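Side-chain contacts in putative protein-disulfide isomerase (Pseudomonas syringae pv. tomato, PDB 3GN3), which is of unknown function but, as a DsbA-family protein with a thioredoxin-like fold, probably takes part in thiol-disulfide exchange: residues 108-112 against 113-117; 145-149 against 150-154. All blocks are in the same frame, centred on the assembly; numbering follows the deposited sequence.

Contact 1. Residues 108-112 against 113-117; sequences LDATP and NDIIA
The chain runs extended through Ala110 and Thr111 and turns at Pro112 into helix 112-123, which brings CA of Thr111 to 4.9 Å from CA of Asp114. Two side chains then reach across the turn in opposite directions. Thr111 carries OG1 between its own N and carbonyl carbon (chi1 68°), and there it accepts the N-H of Asp114 at 2.9 Å from OG1 to N, a fairly straight bond. Asp114 accepts in turn: OD2 takes the Thr111 N-H at 2.9 Å from N, on the anti side of the carboxylate and 31° out of its plane. This is a capping box, with Thr111 as the N-cap. The Thr111 methyl CG2 also lies alongside Asp114 OD2, at 3.6 Å. The helix N-terminus would tend to stabilise the negative charge of Asp114. Behind the cap the regular helix bonds begin, Ile115 N to Thr111 O at 3.1 Å and Ile116 N to Pro112 O at 3.0 Å. On the buried side Ile115 CD1 approaches Ala110 CB at 4.3 Å, and the Ile115 side chain also packs on Phe62, Val65 and Ile66. The Thr111 side faces another copy of the protein, where it meets Thr111 of the second subunit.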
# COMPACT_ATOMS: atom_id res chain seq x y z
N LEU A 108 -29.03 0.73 17.04
CA LEU A 108 -29.11 -0.71 17.25
C LEU A 108 -30.49 -1.26 16.85
O LEU A 108 -30.62 -2.43 16.48
CB LEU A 108 -28.77 -1.07 18.70
CG LEU A 108 -27.29 -1.01 19.06
CD1 LEU A 108 -27.07 -1.34 20.52
CD2 LEU A 108 -26.46 -1.93 18.16
N ASP A 109 -31.50 -0.40 16.90
CA ASP A 109 -32.85 -0.81 16.58
C ASP A 109 -33.36 -0.24 15.26
O ASP A 109 -34.57 -0.27 15.02
CB ASP A 109 -33.80 -0.49 17.73
CG ASP A 109 -33.48 -1.29 18.98
OD1 ASP A 109 -33.25 -2.53 18.87
OD2 ASP A 109 -33.44 -0.69 20.07
N ALA A 110 -32.46 0.25 14.41
CA ALA A 110 -32.84 0.73 13.07
C ALA A 110 -32.42 -0.24 11.99
O ALA A 110 -31.51 -1.03 12.19
CB ALA A 110 -32.26 2.11 12.79
N THR A 111 -33.08 -0.16 10.85
CA THR A 111 -32.83 -1.07 9.75
C THR A 111 -32.20 -0.32 8.59
O THR A 111 -32.31 0.90 8.52
CB THR A 111 -34.15 -1.71 9.24
OG1 THR A 111 -34.98 -0.71 8.61
CG2 THR A 111 -34.91 -2.36 10.41
N PRO A 112 -31.55 -1.04 7.66
CA PRO A 112 -31.12 -0.37 6.44
C PRO A 112 -32.23 0.51 5.85
O PRO A 112 -31.95 1.63 5.42
CB PRO A 112 -30.78 -1.54 5.52
CG PRO A 112 -30.22 -2.52 6.45
CD PRO A 112 -30.98 -2.40 7.73
N ASN A 113 -33.47 0.03 5.84
CA ASN A 113 -34.59 0.81 5.31
C ASN A 113 -34.91 2.05 6.13
O ASN A 113 -35.27 3.07 5.55
CB ASN A 113 -35.83 -0.06 5.10
CG ASN A 113 -35.85 -0.74 3.75
OD1 ASN A 113 -36.40 -1.83 3.60
ND2 ASN A 113 -35.23 -0.11 2.75
N ASP A 114 -34.77 1.98 7.46
CA ASP A 114 -34.90 3.16 8.32
C ASP A 114 -33.88 4.27 7.95
O ASP A 114 -34.26 5.43 7.77
CB ASP A 114 -34.76 2.80 9.79
CG ASP A 114 -35.90 1.94 10.28
OD1 ASP A 114 -37.04 2.16 9.80
OD2 ASP A 114 -35.67 1.06 11.15
N ILE A 115 -32.61 3.87 7.81
CA ILE A 115 -31.51 4.74 7.41
C ILE A 115 -31.77 5.37 6.03
O ILE A 115 -31.58 6.58 5.85
CB ILE A 115 -30.15 3.97 7.46
CG1 ILE A 115 -29.81 3.54 8.90
CG2 ILE A 115 -29.00 4.77 6.83
CD1 ILE A 115 -30.09 4.57 9.99
N ILE A 116 -32.23 4.57 5.08
CA ILE A 116 -32.53 5.10 3.75
C ILE A 116 -33.66 6.14 3.77
O ILE A 116 -33.53 7.21 3.16
CB ILE A 116 -32.87 4.00 2.74
CG1 ILE A 116 -31.64 3.11 2.53
CG2 ILE A 116 -33.34 4.62 1.41
CD1 ILE A 116 -31.92 1.89 1.64
N ALA A 117 -34.74 5.82 4.47
CA ALA A 117 -35.88 6.73 4.65
C ALA A 117 -35.43 8.06 5.30
O ALA A 117 -35.81 9.14 4.84
CB ALA A 117 -36.96 6.05 5.49

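Contact 2. Residues 145-149 against 150-154; sequences KYARQ and NGIHV
Ile152 and Gly151 turn their N-H groups back onto the last turn of helix 137-150, closing it with a Schellman motif. Ile152 N reaches Ala147 O at 3.0 Å, and Gly151 N reaches Arg148 O, also at 3.0 Å; both donors come from above the carbonyl planes, Gly151 N the more steeply. The reversal is made at Gly151, whose phi is positive (72°). As is usual in this motif, the residues joined by the wider, six-residue bond, Ala147 and Ile152, also touch through their apolar side chains: Ile152 CB lies 4.3 Å from Ala147 CB, while Ile152 CG1 comes close to Ala147 O.

The tight part is the buried flank formed by Tyr146 and Asn150. Phe21 of strand 16-22 packs on Tyr146, Ala147 and Ile152 alike, and Tyr146 also touches Met159 and bonds Glu19 through its OH. Asn150 keeps CG beside its own N (chi1 -75°), which brings its amide across the ring, the two planes 63° apart. Asn150 OD1 is taken by Gln149 of the third subunit, so the amide is held at both ends.

The other side is looser. Gly151 is exposed, and beyond Ile152 the chain leaves the helix end, the His153 and Val154 N-H groups meeting a bound glycerol that probably came from the crystallisation liquor.

Back in the packed flank, Tyr146 O accepts two bonds from opposite faces of its plane, from Asn150 N at 3.1 Å and from Asn150 ND2 at 2.9 Å, and the same ND2 sits 3.6 Å above the centre of the Tyr146 ring.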
# COMPACT_ATOMS: atom_id res chain seq x y z
N LYS A 145 -11.59 -0.10 -3.38
CA LYS A 145 -10.41 -0.57 -4.06
C LYS A 145 -9.34 0.55 -4.23
O LYS A 145 -8.12 0.32 -4.03
CB LYS A 145 -10.83 -1.18 -5.40
CG LYS A 145 -9.83 -2.13 -5.99
CD LYS A 145 -10.37 -2.75 -7.24
CE LYS A 145 -9.25 -3.35 -8.09
NZ LYS A 145 -9.79 -4.30 -9.10
N TYR A 146 -9.78 1.76 -4.57
CA TYR A 146 -8.87 2.86 -4.83
C TYR A 146 -8.22 3.32 -3.51
O TYR A 146 -7.00 3.54 -3.44
CB TYR A 146 -9.62 4.00 -5.52
CG TYR A 146 -8.78 5.18 -5.93
CD1 TYR A 146 -7.91 5.11 -7.02
CD2 TYR A 146 -8.86 6.38 -5.24
CE1 TYR A 146 -7.14 6.21 -7.41
CE2 TYR A 146 -8.11 7.48 -5.60
CZ TYR A 146 -7.25 7.40 -6.68
OH TYR A 146 -6.52 8.52 -7.03
N ALA A 147 -9.07 3.41 -2.48
CA ALA A 147 -8.64 3.73 -1.11
C ALA A 147 -7.58 2.74 -0.61
O ALA A 147 -6.45 3.13 -0.25
CB ALA A 147 -9.84 3.77 -0.18
N ARG A 148 -7.93 1.46 -0.62
CA ARG A 148 -7.01 0.38 -0.27
C ARG A 148 -5.68 0.41 -1.05
O ARG A 148 -4.62 0.23 -0.45
CB ARG A 148 -7.70 -0.97 -0.39
CG ARG A 148 -8.77 -1.12 0.64
CD ARG A 148 -9.67 -2.29 0.32
NE ARG A 148 -10.59 -2.56 1.42
CZ ARG A 148 -11.55 -3.48 1.41
NH1 ARG A 148 -11.76 -4.23 0.34
NH2 ARG A 148 -12.30 -3.64 2.49
N GLN A 149 -5.73 0.63 -2.37
CA GLN A 149 -4.48 0.66 -3.17
C GLN A 149 -3.56 1.79 -2.72
O GLN A 149 -2.32 1.66 -2.76
CB GLN A 149 -4.79 0.81 -4.64
CG GLN A 149 -3.59 0.59 -5.55
CD GLN A 149 -3.91 0.90 -7.02
OE1 GLN A 149 -4.62 0.13 -7.68
NE2 GLN A 149 -3.39 2.02 -7.53
N ASN A 150 -4.17 2.89 -2.28
CA ASN A 150 -3.43 4.04 -1.80
C ASN A 150 -3.10 4.00 -0.30
O ASN A 150 -2.41 4.88 0.20
CB ASN A 150 -4.13 5.34 -2.22
CG ASN A 150 -3.93 5.64 -3.70
OD1 ASN A 150 -2.86 6.11 -4.10
ND2 ASN A 150 -4.97 5.35 -4.53
N GLY A 151 -3.60 2.96 0.38
CA GLY A 151 -3.32 2.74 1.80
C GLY A 151 -4.03 3.72 2.71
O GLY A 151 -3.57 3.98 3.83
N ILE A 152 -5.16 4.26 2.26
CA ILE A 152 -5.92 5.20 3.09
C ILE A 152 -6.48 4.43 4.26
O ILE A 152 -6.95 3.32 4.09
CB ILE A 152 -7.08 5.90 2.30
CG1 ILE A 152 -6.58 6.48 0.95
CG2 ILE A 152 -7.72 6.98 3.15
CD1 ILE A 152 -5.30 7.35 1.01
N HIS A 153 -6.42 5.01 5.46
CA HIS A 153 -7.01 4.42 6.65
C HIS A 153 -7.76 5.50 7.44
O HIS A 153 -8.98 5.42 7.64
CB HIS A 153 -5.93 3.78 7.52
CG HIS A 153 -6.46 3.31 8.84
ND1 HIS A 153 -7.47 2.38 8.95
CD2 HIS A 153 -6.13 3.66 10.11
CE1 HIS A 153 -7.74 2.17 10.22
NE2 HIS A 153 -6.94 2.93 10.95
N VAL A 154 -7.02 6.50 7.88
CA VAL A 154 -7.57 7.56 8.69
C VAL A 154 -8.53 8.41 7.85
O VAL A 154 -8.23 8.73 6.72
CB VAL A 154 -6.42 8.41 9.30
CG1 VAL A 154 -6.83 9.83 9.54
CG2 VAL A 154 -5.93 7.77 10.58

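How the contacts relate
From the N terminus the chain lays down strands 10-12, 16-22 and 48-54, then enters the helices that separate these from the sheet's last two strands. Contact 1 comes within that helical part, where the loop after helix 79-92 gives way to helix 112-123. Contact 2 comes at its end, where helix 137-150 stops and the loop to strand 157-160 brings the chain back to the sheet. Neither closes a loop: each is a turn of continuous chain at a helix end. They follow in series without nesting or crossing, centres about 28 Å apart. One packs on helix 63-73, the other against the sheet. Both touch the second subunit; 145-154 also meets the third.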